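Calcium uptake protein 3, mitochondrial (Homo sapiens, PDB 6AGI) senses calcium through its EF-hands and regulates the mitochondrial calcium uniporter channel in the central nervous system and skeletal muscle, working as a disulfide-linked heterodimer with MICU1. Local coordinates at residues Val122-Phe127 with Thr211-Phe216; Val87-Glu92 with Val129-Phe134; Gln30-Pro35 with Leu206-Thr211. All coordinates share one frame; numbering follows the deposited sequence.

Overall arrangement
Three buried contacts lie on the same side of the chain's centre: contact 1 joins the first EF-hand to helix 211-217, contact 2 joins it to helix 90-101, and contact 3 sets strand 30-32 against the loop before helix 211-217. Contacts 1 and 2 share helix 124-138, the exit helix of that EF-hand, and their centres are 11 Å apart; contact 1 includes the calcium ligand Glu126, whereas Gln131 of contact 2 lies about 11 Å from Glu126, side chain to side chain. Contact 3, centred 9 Å from contact 2 and 12 Å from contact 1, shares Thr211 with contact 1. A hydrogen bond of 2.8 Å between Glu92 OE1 and Thr210 OG1 joins contacts 2 and 3.

Contact 1 of 3, residues Val122-Phe127 with Thr211-Phe216; sequences VDKKEF and TLLVHF. With CA (calcium ion), chain F.
The ring of Phe127 receives the edge of Phe216 over one face, with Phe216 CD2 near the rim of that face; the pair is an offset edge-to-face stack, centroids 5.6 Å apart and planes at 67°. The two rings come closest at Phe216 CE2 and Phe127 CE2, 4.0 Å apart. Leu213 reaches the same Phe127 ring obliquely, its CD1 methyl 3.9 Å from Phe127 CD1. Phe127 CG stands anti to the backbone N (chi1 -171°), which carries the ring out from helix 124-138 to these two side chains of helix 211-217. The extended chain of Lys124 crosses Leu213 at about a right angle, with Lys124 CE 4.1 Å from Leu213 CG, so the lysine contributes its methylene chain to an otherwise apolar contact. Next to Phe127 in sequence, Glu126 binds the calcium ion through both oxygens, OE1 at 2.5 and OE2 at 2.8 Å; side-chain oxygens of Asp115, Asp117 and Asn119 and the backbone O of Met121 complete the site. The anti lone pair of Glu126 OE1 also accepts a hydrogen bond from Asp123 N at 2.9 Å, tying the carboxylate to the start of its own helix. An alanine in place of Phe127 would remove the ring that both Leu213 and Phe216 touch, and would probably open a gap between the exit helix of the EF-hand and helix 211-217. Further rings continue the cluster: Phe127 also meets Phe95 of helix 90-101 and Phe114 of helix 104-114, while Phe216 packs edge-to-face with Phe233 of helix 227-250.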
loop_
_atom_site.group_PDB
_atom_site.type_symbol
_atom_site.label_atom_id
_atom_site.label_comp_id
_atom_site.label_asym_id
_atom_site.label_seq_id
_atom_site.Cartn_x
_atom_site.Cartn_y
_atom_site.Cartn_z
ATOM N N VAL B 122 -6.627 -12.962 -21.957
ATOM C CA VAL B 122 -7.870 -12.800 -21.217
ATOM C C VAL B 122 -9.000 -12.905 -22.234
ATOM O O VAL B 122 -9.084 -12.101 -23.169
ATOM C CB VAL B 122 -7.919 -11.482 -20.427
ATOM C CG1 VAL B 122 -9.294 -11.242 -19.860
ATOM C CG2 VAL B 122 -6.958 -11.551 -19.275
ATOM N N ASP B 123 -9.800 -13.964 -22.106
ATOM C CA ASP B 123 -11.026 -14.177 -22.868
ATOM C C ASP B 123 -12.035 -13.079 -22.567
ATOM O O ASP B 123 -11.979 -12.413 -21.532
ATOM C CB ASP B 123 -11.681 -15.500 -22.476
ATOM C CG ASP B 123 -10.704 -16.647 -22.421
ATOM O OD1 ASP B 123 -9.522 -16.454 -22.787
ATOM O OD2 ASP B 123 -11.114 -17.728 -21.946
ATOM N N LYS B 124 -13.002 -12.928 -23.468
ATOM C CA LYS B 124 -14.215 -12.197 -23.117
ATOM C C LYS B 124 -14.894 -12.815 -21.896
ATOM O O LYS B 124 -15.514 -12.103 -21.102
ATOM C CB LYS B 124 -15.179 -12.169 -24.307
ATOM C CG LYS B 124 -16.424 -11.295 -24.123
ATOM C CD LYS B 124 -17.209 -11.298 -25.427
ATOM C CE LYS B 124 -18.628 -10.764 -25.315
ATOM N NZ LYS B 124 -19.200 -10.707 -26.702
ATOM N N LYS B 125 -14.788 -14.136 -21.729
ATOM C CA LYS B 125 -15.547 -14.824 -20.692
ATOM C C LYS B 125 -14.870 -14.670 -19.337
ATOM O O LYS B 125 -15.541 -14.371 -18.327
ATOM C CB LYS B 125 -15.685 -16.305 -21.084
ATOM C CG LYS B 125 -16.352 -17.224 -20.073
ATOM C CD LYS B 125 -15.490 -18.462 -19.798
ATOM C CE LYS B 125 -14.554 -18.281 -18.615
ATOM N NZ LYS B 125 -13.414 -19.255 -18.630
ATOM N N GLU B 126 -13.529 -14.727 -19.337
ATOM C CA GLU B 126 -12.750 -14.284 -18.183
ATOM C C GLU B 126 -13.099 -12.857 -17.783
ATOM O O GLU B 126 -13.391 -12.575 -16.616
ATOM C CB GLU B 126 -11.254 -14.383 -18.472
ATOM C CG GLU B 126 -10.668 -15.721 -18.144
ATOM C CD GLU B 126 -9.241 -15.855 -18.620
ATOM O OE1 GLU B 126 -8.913 -15.321 -19.692
ATOM O OE2 GLU B 126 -8.435 -16.472 -17.895
ATOM N N PHE B 127 -13.068 -11.945 -18.750
ATOM C CA PHE B 127 -13.373 -10.557 -18.452
ATOM C C PHE B 127 -14.778 -10.405 -17.896
ATOM O O PHE B 127 -15.021 -9.496 -17.108
ATOM C CB PHE B 127 -13.166 -9.681 -19.692
ATOM C CG PHE B 127 -13.259 -8.216 -19.405
ATOM C CD1 PHE B 127 -14.468 -7.540 -19.477
ATOM C CD2 PHE B 127 -12.133 -7.520 -18.996
ATOM C CE1 PHE B 127 -14.539 -6.187 -19.201
ATOM C CE2 PHE B 127 -12.201 -6.170 -18.690
ATOM C CZ PHE B 127 -13.406 -5.504 -18.800
ATOM N N THR B 211 -18.849 -0.818 -25.053
ATOM C CA THR B 211 -17.691 -0.300 -25.776
ATOM C C THR B 211 -16.412 -1.022 -25.377
ATOM O O THR B 211 -15.631 -1.418 -26.244
ATOM C CB THR B 211 -17.575 1.214 -25.589
ATOM O OG1 THR B 211 -18.496 1.861 -26.480
ATOM C CG2 THR B 211 -16.126 1.718 -25.806
ATOM N N LEU B 212 -16.175 -1.221 -24.076
ATOM C CA LEU B 212 -14.944 -1.911 -23.696
ATOM C C LEU B 212 -14.981 -3.371 -24.128
ATOM O O LEU B 212 -13.946 -3.941 -24.492
ATOM C CB LEU B 212 -14.694 -1.787 -22.194
ATOM C CG LEU B 212 -14.159 -0.395 -21.868
ATOM C CD1 LEU B 212 -13.834 -0.290 -20.390
ATOM C CD2 LEU B 212 -12.931 -0.032 -22.753
ATOM N N LEU B 213 -16.167 -3.974 -24.141
ATOM C CA LEU B 213 -16.288 -5.368 -24.541
ATOM C C LEU B 213 -15.943 -5.561 -26.028
ATOM O O LEU B 213 -15.182 -6.473 -26.391
ATOM C CB LEU B 213 -17.707 -5.814 -24.224
ATOM C CG LEU B 213 -17.990 -7.115 -23.509
ATOM C CD1 LEU B 213 -17.162 -7.211 -22.259
ATOM C CD2 LEU B 213 -19.486 -7.138 -23.182
ATOM N N VAL B 214 -16.465 -4.689 -26.901
ATOM C CA VAL B 214 -16.165 -4.757 -28.334
ATOM C C VAL B 214 -14.740 -4.279 -28.625
ATOM O O VAL B 214 -14.027 -4.848 -29.468
ATOM C CB VAL B 214 -17.215 -3.948 -29.119
ATOM C CG1 VAL B 214 -16.897 -3.946 -30.586
ATOM C CG2 VAL B 214 -18.575 -4.587 -28.922
ATOM N N HIS B 215 -14.304 -3.230 -27.938
ATOM C CA HIS B 215 -12.953 -2.738 -28.131
ATOM C C HIS B 215 -11.931 -3.824 -27.805
ATOM O O HIS B 215 -10.930 -3.971 -28.516
ATOM C CB HIS B 215 -12.742 -1.502 -27.258
ATOM C CG HIS B 215 -11.349 -0.960 -27.301
ATOM N ND1 HIS B 215 -10.895 -0.158 -28.322
ATOM C CD2 HIS B 215 -10.309 -1.097 -26.449
ATOM C CE1 HIS B 215 -9.638 0.177 -28.097
ATOM N NE2 HIS B 215 -9.255 -0.385 -26.968
ATOM N N PHE B 216 -12.181 -4.609 -26.740
ATOM C CA PHE B 216 -11.243 -5.627 -26.251
ATOM C C PHE B 216 -11.318 -6.911 -27.059
ATOM O O PHE B 216 -10.284 -7.443 -27.479
ATOM C CB PHE B 216 -11.515 -5.943 -24.780
ATOM C CG PHE B 216 -10.975 -4.912 -23.831
ATOM C CD1 PHE B 216 -9.896 -4.110 -24.187
ATOM C CD2 PHE B 216 -11.546 -4.735 -22.590
ATOM C CE1 PHE B 216 -9.388 -3.158 -23.300
ATOM C CE2 PHE B 216 -11.057 -3.783 -21.708
ATOM C CZ PHE B 216 -9.969 -2.997 -22.060
HETATM CA CA CA F . -7.107 -16.899 -20.305
#

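Contact 2 of 3, residues Val87-Glu92 with Val129-Phe134; sequences VISYTE and VLQEIF
Thr91, in the first turn of helix 90-101, and Gln131 of helix 124-138 bring their CA atoms to 6.0 Å, the nearest CA pair of the two segments. Such closeness suits the short threonine side chain, which points toward the other helix and meets it with both branches. Thr91 CG2, anti to the backbone N, lies 3.9 Å from Gln131 CA and 4.0 Å from Phe134 CD2, reaching the phenylalanine ring obliquely. The hydroxyl branch turns to the amide of Gln131: Thr91 OG1 donates a weak hydrogen bond to Gln131 OE1 at 3.4 Å. Gln131 starts out anti to its own N but bends at chi2 (141°), and this bend swings the amide back beside the threonine. The same amide ends near Ser89, the N-cap residue of helix 90-101, with Gln131 NE2 3.8 Å from Ser89 OG, too long to count as a hydrogen bond. Gln131 is poorly ordered, so the place of its amide is less sure. Leu130 O, one turn earlier, lies 3.5 Å above one face of the Phe134 ring, toward its rim. Tyr158 of helix 147-158 touches both Thr91 and Gln131, while Met315 of the second subunit packs on Leu130 and Phe134, and Arg321 of that subunit hydrogen-bonds to Phe134 O. This is helix-helix packing of mixed character, a threonine set between a glutamine and a phenylalanine: the exit helix of the first EF-hand helix-loop-helix rests against the start of the helix that precedes the motif, with Leu130 and Phe134 reaching the second subunit.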
loop_
_atom_site.group_PDB
_atom_site.type_symbol
_atom_site.label_atom_id
_atom_site.label_comp_id
_atom_site.label_asym_id
_atom_site.label_seq_id
_atom_site.Cartn_x
_atom_site.Cartn_y
_atom_site.Cartn_z
ATOM N N VAL B 87 -20.931 3.052 -24.886
ATOM C CA VAL B 87 -21.672 2.743 -23.653
ATOM C C VAL B 87 -20.766 2.062 -22.638
ATOM O O VAL B 87 -19.982 1.167 -22.971
ATOM C CB VAL B 87 -22.932 1.867 -23.870
ATOM C CG1 VAL B 87 -24.010 2.658 -24.563
ATOM C CG2 VAL B 87 -22.620 0.572 -24.620
ATOM N N ILE B 88 -20.909 2.479 -21.383
ATOM C CA ILE B 88 -20.179 1.936 -20.244
ATOM C C ILE B 88 -21.176 1.549 -19.159
ATOM O O ILE B 88 -22.065 2.342 -18.817
ATOM C CB ILE B 88 -19.156 2.946 -19.698
ATOM C CG1 ILE B 88 -18.204 3.366 -20.828
ATOM C CG2 ILE B 88 -18.488 2.386 -18.457
ATOM C CD1 ILE B 88 -17.249 4.459 -20.449
ATOM N N SER B 89 -21.082 0.301 -18.689
ATOM C CA SER B 89 -21.958 -0.185 -17.631
ATOM C C SER B 89 -21.388 0.214 -16.283
ATOM O O SER B 89 -20.273 0.737 -16.184
ATOM C CB SER B 89 -22.122 -1.702 -17.682
ATOM O OG SER B 89 -20.865 -2.379 -17.687
ATOM N N TYR B 90 -22.158 -0.085 -15.232
ATOM C CA TYR B 90 -21.748 0.242 -13.868
ATOM C C TYR B 90 -20.467 -0.499 -13.454
ATOM O O TYR B 90 -19.536 0.098 -12.874
ATOM C CB TYR B 90 -22.894 -0.060 -12.913
ATOM C CG TYR B 90 -22.472 0.077 -11.474
ATOM C CD1 TYR B 90 -21.946 1.279 -11.004
ATOM C CD2 TYR B 90 -22.620 -0.983 -10.573
ATOM C CE1 TYR B 90 -21.545 1.420 -9.703
ATOM C CE2 TYR B 90 -22.225 -0.847 -9.252
ATOM C CZ TYR B 90 -21.685 0.360 -8.825
ATOM O OH TYR B 90 -21.297 0.516 -7.513
ATOM N N THR B 91 -20.443 -1.824 -13.661
ATOM C CA THR B 91 -19.236 -2.598 -13.390
ATOM C C THR B 91 -18.046 -2.046 -14.154
ATOM O O THR B 91 -16.932 -1.950 -13.627
ATOM C CB THR B 91 -19.455 -4.068 -13.727
ATOM O OG1 THR B 91 -20.731 -4.491 -13.216
ATOM C CG2 THR B 91 -18.323 -4.897 -13.116
ATOM N N GLU B 92 -18.265 -1.738 -15.422
ATOM C CA GLU B 92 -17.210 -1.252 -16.291
ATOM C C GLU B 92 -16.685 0.089 -15.775
ATOM O O GLU B 92 -15.472 0.349 -15.770
ATOM C CB GLU B 92 -17.842 -1.181 -17.680
ATOM C CG GLU B 92 -17.053 -1.322 -18.903
ATOM C CD GLU B 92 -17.934 -1.924 -20.000
ATOM O OE1 GLU B 92 -18.210 -3.147 -19.960
ATOM O OE2 GLU B 92 -18.443 -1.143 -20.838
ATOM N N VAL B 129 -16.550 -12.599 -15.998
ATOM C CA VAL B 129 -16.855 -13.203 -14.698
ATOM C C VAL B 129 -17.023 -12.165 -13.600
ATOM O O VAL B 129 -17.749 -12.394 -12.633
ATOM C CB VAL B 129 -15.782 -14.220 -14.273
ATOM C CG1 VAL B 129 -15.540 -15.212 -15.382
ATOM C CG2 VAL B 129 -14.494 -13.493 -13.814
ATOM N N LEU B 130 -16.383 -11.023 -13.696
ATOM C CA LEU B 130 -16.535 -10.182 -12.525
ATOM C C LEU B 130 -17.861 -9.431 -12.529
ATOM O O LEU B 130 -18.455 -9.227 -11.463
ATOM C CB LEU B 130 -15.338 -9.260 -12.395
ATOM C CG LEU B 130 -13.916 -9.744 -12.128
ATOM C CD1 LEU B 130 -12.767 -8.672 -12.164
ATOM C CD2 LEU B 130 -14.094 -10.329 -10.813
ATOM N N GLN B 131 -18.358 -9.037 -13.701
ATOM C CA GLN B 131 -19.717 -8.527 -13.725
ATOM C C GLN B 131 -20.672 -9.601 -13.241
ATOM O O GLN B 131 -21.649 -9.285 -12.550
ATOM C CB GLN B 131 -20.105 -8.001 -15.119
ATOM C CG GLN B 131 -21.584 -7.555 -15.208
ATOM C CD GLN B 131 -21.833 -6.283 -16.038
ATOM O OE1 GLN B 131 -22.734 -5.495 -15.724
ATOM N NE2 GLN B 131 -21.042 -6.087 -17.096
ATOM N N GLU B 132 -20.363 -10.882 -13.508
ATOM C CA GLU B 132 -21.213 -11.928 -12.937
ATOM C C GLU B 132 -21.129 -11.925 -11.409
ATOM O O GLU B 132 -22.142 -12.119 -10.725
ATOM C CB GLU B 132 -20.824 -13.324 -13.460
ATOM C CG GLU B 132 -19.978 -14.140 -12.446
ATOM C CD GLU B 132 -19.577 -15.544 -12.871
ATOM O OE1 GLU B 132 -18.592 -16.053 -12.288
ATOM O OE2 GLU B 132 -20.207 -16.128 -13.780
ATOM N N ILE B 133 -19.930 -11.707 -10.854
ATOM C CA ILE B 133 -19.746 -11.833 -9.409
ATOM C C ILE B 133 -20.448 -10.704 -8.658
ATOM O O ILE B 133 -21.125 -10.934 -7.646
ATOM C CB ILE B 133 -18.246 -11.896 -9.067
ATOM C CG1 ILE B 133 -17.588 -13.117 -9.723
ATOM C CG2 ILE B 133 -18.044 -11.937 -7.566
ATOM C CD1 ILE B 133 -18.218 -14.451 -9.373
ATOM N N PHE B 134 -20.315 -9.470 -9.152
ATOM C CA PHE B 134 -20.882 -8.332 -8.435
ATOM C C PHE B 134 -22.397 -8.298 -8.569
ATOM O O PHE B 134 -23.096 -7.889 -7.630
ATOM C CB PHE B 134 -20.236 -7.039 -8.931
ATOM C CG PHE B 134 -18.737 -6.996 -8.725
ATOM C CD1 PHE B 134 -18.083 -8.013 -8.027
ATOM C CD2 PHE B 134 -17.976 -5.955 -9.244
ATOM C CE1 PHE B 134 -16.705 -7.993 -7.839
ATOM C CE2 PHE B 134 -16.595 -5.924 -9.057
ATOM C CZ PHE B 134 -15.960 -6.950 -8.349
#

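Contact 3 of 3, residues Gln30-Pro35 with Leu206-Thr211; sequences QLFMTP and LVTDTT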
loop_
_atom_site.group_PDB
_atom_site.type_symbol
_atom_site.label_atom_id
_atom_site.label_comp_id
_atom_site.label_asym_id
_atom_site.label_seq_id
_atom_site.Cartn_x
_atom_site.Cartn_y
_atom_site.Cartn_z
ATOM N N GLN B 30 -31.437 -1.315 -18.301
ATOM C CA GLN B 30 -30.079 -1.116 -17.824
ATOM C C GLN B 30 -29.608 0.287 -18.168
ATOM O O GLN B 30 -29.828 0.772 -19.283
ATOM C CB GLN B 30 -29.125 -2.149 -18.401
ATOM C CG GLN B 30 -27.736 -1.929 -17.862
ATOM C CD GLN B 30 -26.828 -3.062 -18.191
ATOM O OE1 GLN B 30 -27.228 -3.979 -18.910
ATOM N NE2 GLN B 30 -25.587 -3.005 -17.704
ATOM N N LEU B 31 -28.948 0.937 -17.214
ATOM C CA LEU B 31 -28.440 2.285 -17.420
ATOM C C LEU B 31 -26.959 2.278 -17.810
ATOM O O LEU B 31 -26.190 1.398 -17.410
ATOM C CB LEU B 31 -28.622 3.121 -16.166
ATOM C CG LEU B 31 -30.059 3.304 -15.730
ATOM C CD1 LEU B 31 -30.043 4.258 -14.564
ATOM C CD2 LEU B 31 -30.958 3.803 -16.865
ATOM N N PHE B 32 -26.557 3.291 -18.578
ATOM C CA PHE B 32 -25.197 3.335 -19.095
ATOM C C PHE B 32 -24.625 4.737 -19.050
ATOM O O PHE B 32 -25.325 5.747 -19.115
ATOM C CB PHE B 32 -25.084 2.824 -20.540
ATOM C CG PHE B 32 -25.427 1.394 -20.690
ATOM C CD1 PHE B 32 -24.497 0.424 -20.394
ATOM C CD2 PHE B 32 -26.683 1.018 -21.103
ATOM C CE1 PHE B 32 -24.810 -0.911 -20.522
ATOM C CE2 PHE B 32 -27.019 -0.319 -21.234
ATOM C CZ PHE B 32 -26.078 -1.288 -20.947
ATOM N N MET B 33 -23.310 4.754 -19.037
ATOM C CA MET B 33 -22.502 5.947 -19.132
ATOM C C MET B 33 -21.952 5.976 -20.557
ATOM O O MET B 33 -21.655 4.918 -21.125
ATOM C CB MET B 33 -21.400 5.790 -18.072
ATOM C CG MET B 33 -20.782 6.977 -17.410
ATOM S SD MET B 33 -19.861 6.368 -15.976
ATOM C CE MET B 33 -20.472 7.441 -14.725
ATOM N N THR B 34 -21.865 7.150 -21.174
ATOM C CA THR B 34 -21.062 7.230 -22.389
ATOM C C THR B 34 -19.620 7.539 -22.027
ATOM O O THR B 34 -19.314 7.883 -20.880
ATOM C CB THR B 34 -21.611 8.285 -23.330
ATOM O OG1 THR B 34 -21.668 9.542 -22.653
ATOM C CG2 THR B 34 -22.971 7.880 -23.830
ATOM N N PRO B 35 -18.688 7.404 -22.978
ATOM C CA PRO B 35 -17.303 7.795 -22.661
ATOM C C PRO B 35 -17.194 9.243 -22.215
ATOM O O PRO B 35 -16.441 9.539 -21.273
ATOM C CB PRO B 35 -16.559 7.516 -23.964
ATOM C CG PRO B 35 -17.372 6.406 -24.593
ATOM C CD PRO B 35 -18.793 6.718 -24.279
ATOM N N LEU B 206 -25.353 -13.277 -24.742
ATOM C CA LEU B 206 -25.244 -13.624 -23.332
ATOM C C LEU B 206 -25.621 -12.418 -22.486
ATOM O O LEU B 206 -26.412 -12.511 -21.536
ATOM C CB LEU B 206 -23.820 -14.090 -22.994
ATOM N N VAL B 207 -25.045 -11.275 -22.862
ATOM C CA VAL B 207 -25.139 -10.036 -22.098
ATOM C C VAL B 207 -24.974 -8.889 -23.084
ATOM O O VAL B 207 -24.427 -9.057 -24.178
ATOM C CB VAL B 207 -24.084 -10.014 -20.958
ATOM C CG1 VAL B 207 -23.677 -8.602 -20.568
ATOM C CG2 VAL B 207 -24.609 -10.773 -19.733
ATOM N N THR B 208 -25.513 -7.727 -22.722
ATOM C CA THR B 208 -25.439 -6.565 -23.600
ATOM C C THR B 208 -23.992 -6.156 -23.888
ATOM O O THR B 208 -23.208 -5.893 -22.972
ATOM C CB THR B 208 -26.193 -5.394 -22.973
ATOM O OG1 THR B 208 -27.599 -5.582 -23.147
ATOM C CG2 THR B 208 -25.785 -4.087 -23.615
ATOM N N ASP B 209 -23.655 -6.056 -25.171
ATOM C CA ASP B 209 -22.310 -5.652 -25.556
ATOM C C ASP B 209 -22.078 -4.199 -25.163
ATOM O O ASP B 209 -23.012 -3.407 -25.049
ATOM C CB ASP B 209 -22.112 -5.808 -27.069
ATOM C CG ASP B 209 -21.586 -7.172 -27.458
ATOM O OD1 ASP B 209 -21.538 -8.062 -26.581
ATOM O OD2 ASP B 209 -21.258 -7.360 -28.650
ATOM N N THR B 210 -20.820 -3.859 -24.916
ATOM C CA THR B 210 -20.459 -2.530 -24.460
ATOM C C THR B 210 -19.243 -2.083 -25.255
ATOM O O THR B 210 -18.684 -2.846 -26.056
ATOM C CB THR B 210 -20.161 -2.476 -22.952
ATOM O OG1 THR B 210 -19.129 -3.415 -22.618
ATOM C CG2 THR B 210 -21.412 -2.743 -22.108
ATOM N N THR B 211 -18.849 -0.818 -25.053
ATOM C CA THR B 211 -17.691 -0.300 -25.776
ATOM C C THR B 211 -16.412 -1.022 -25.377
ATOM O O THR B 211 -15.631 -1.418 -26.244
ATOM C CB THR B 211 -17.575 1.214 -25.589
ATOM O OG1 THR B 211 -18.496 1.861 -26.480
ATOM C CG2 THR B 211 -16.126 1.718 -25.806
#
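Phe32 fills the close part of this contact, its ring reaching from strand 30-32 to two threonine methyls of the loop before helix 211-217. Phe32 CZ lies 3.9 Å from Thr208 CG2, and Phe32 CE1 is 4.2 Å from Thr210 CG2; both methyls approach the ring obliquely. The benzyl group stands beside the backbone N, with CG anti to the carbonyl carbon (chi1 -64°), and projects toward the loop, bridging backbones whose nearest CA atoms, Gln30 and Thr208, are still 9.2 Å apart. Packing is looser at the Gln30 end, where Gln30 OE1 comes no nearer than 4.4 Å to Thr208 CB. Beyond Thr208 the loop is solvent-exposed and poorly ordered at Val207 and Leu206, the latter without a modelled side chain beyond CB. Thr210, by contrast, is buried; its hydroxyl caps helix 211-217 through a weak bond to Leu213 N and is hydrogen-bonded to Glu92 of helix 90-101. Ser89 and Ile25 also pack against Phe32. With no hydrogen bond or ion pair passing between the two segments, the strand and the loop are joined chiefly by the phenyl ring and the threonine methyls, which implies a contact held by apolar fit rather than by directed polar bonds.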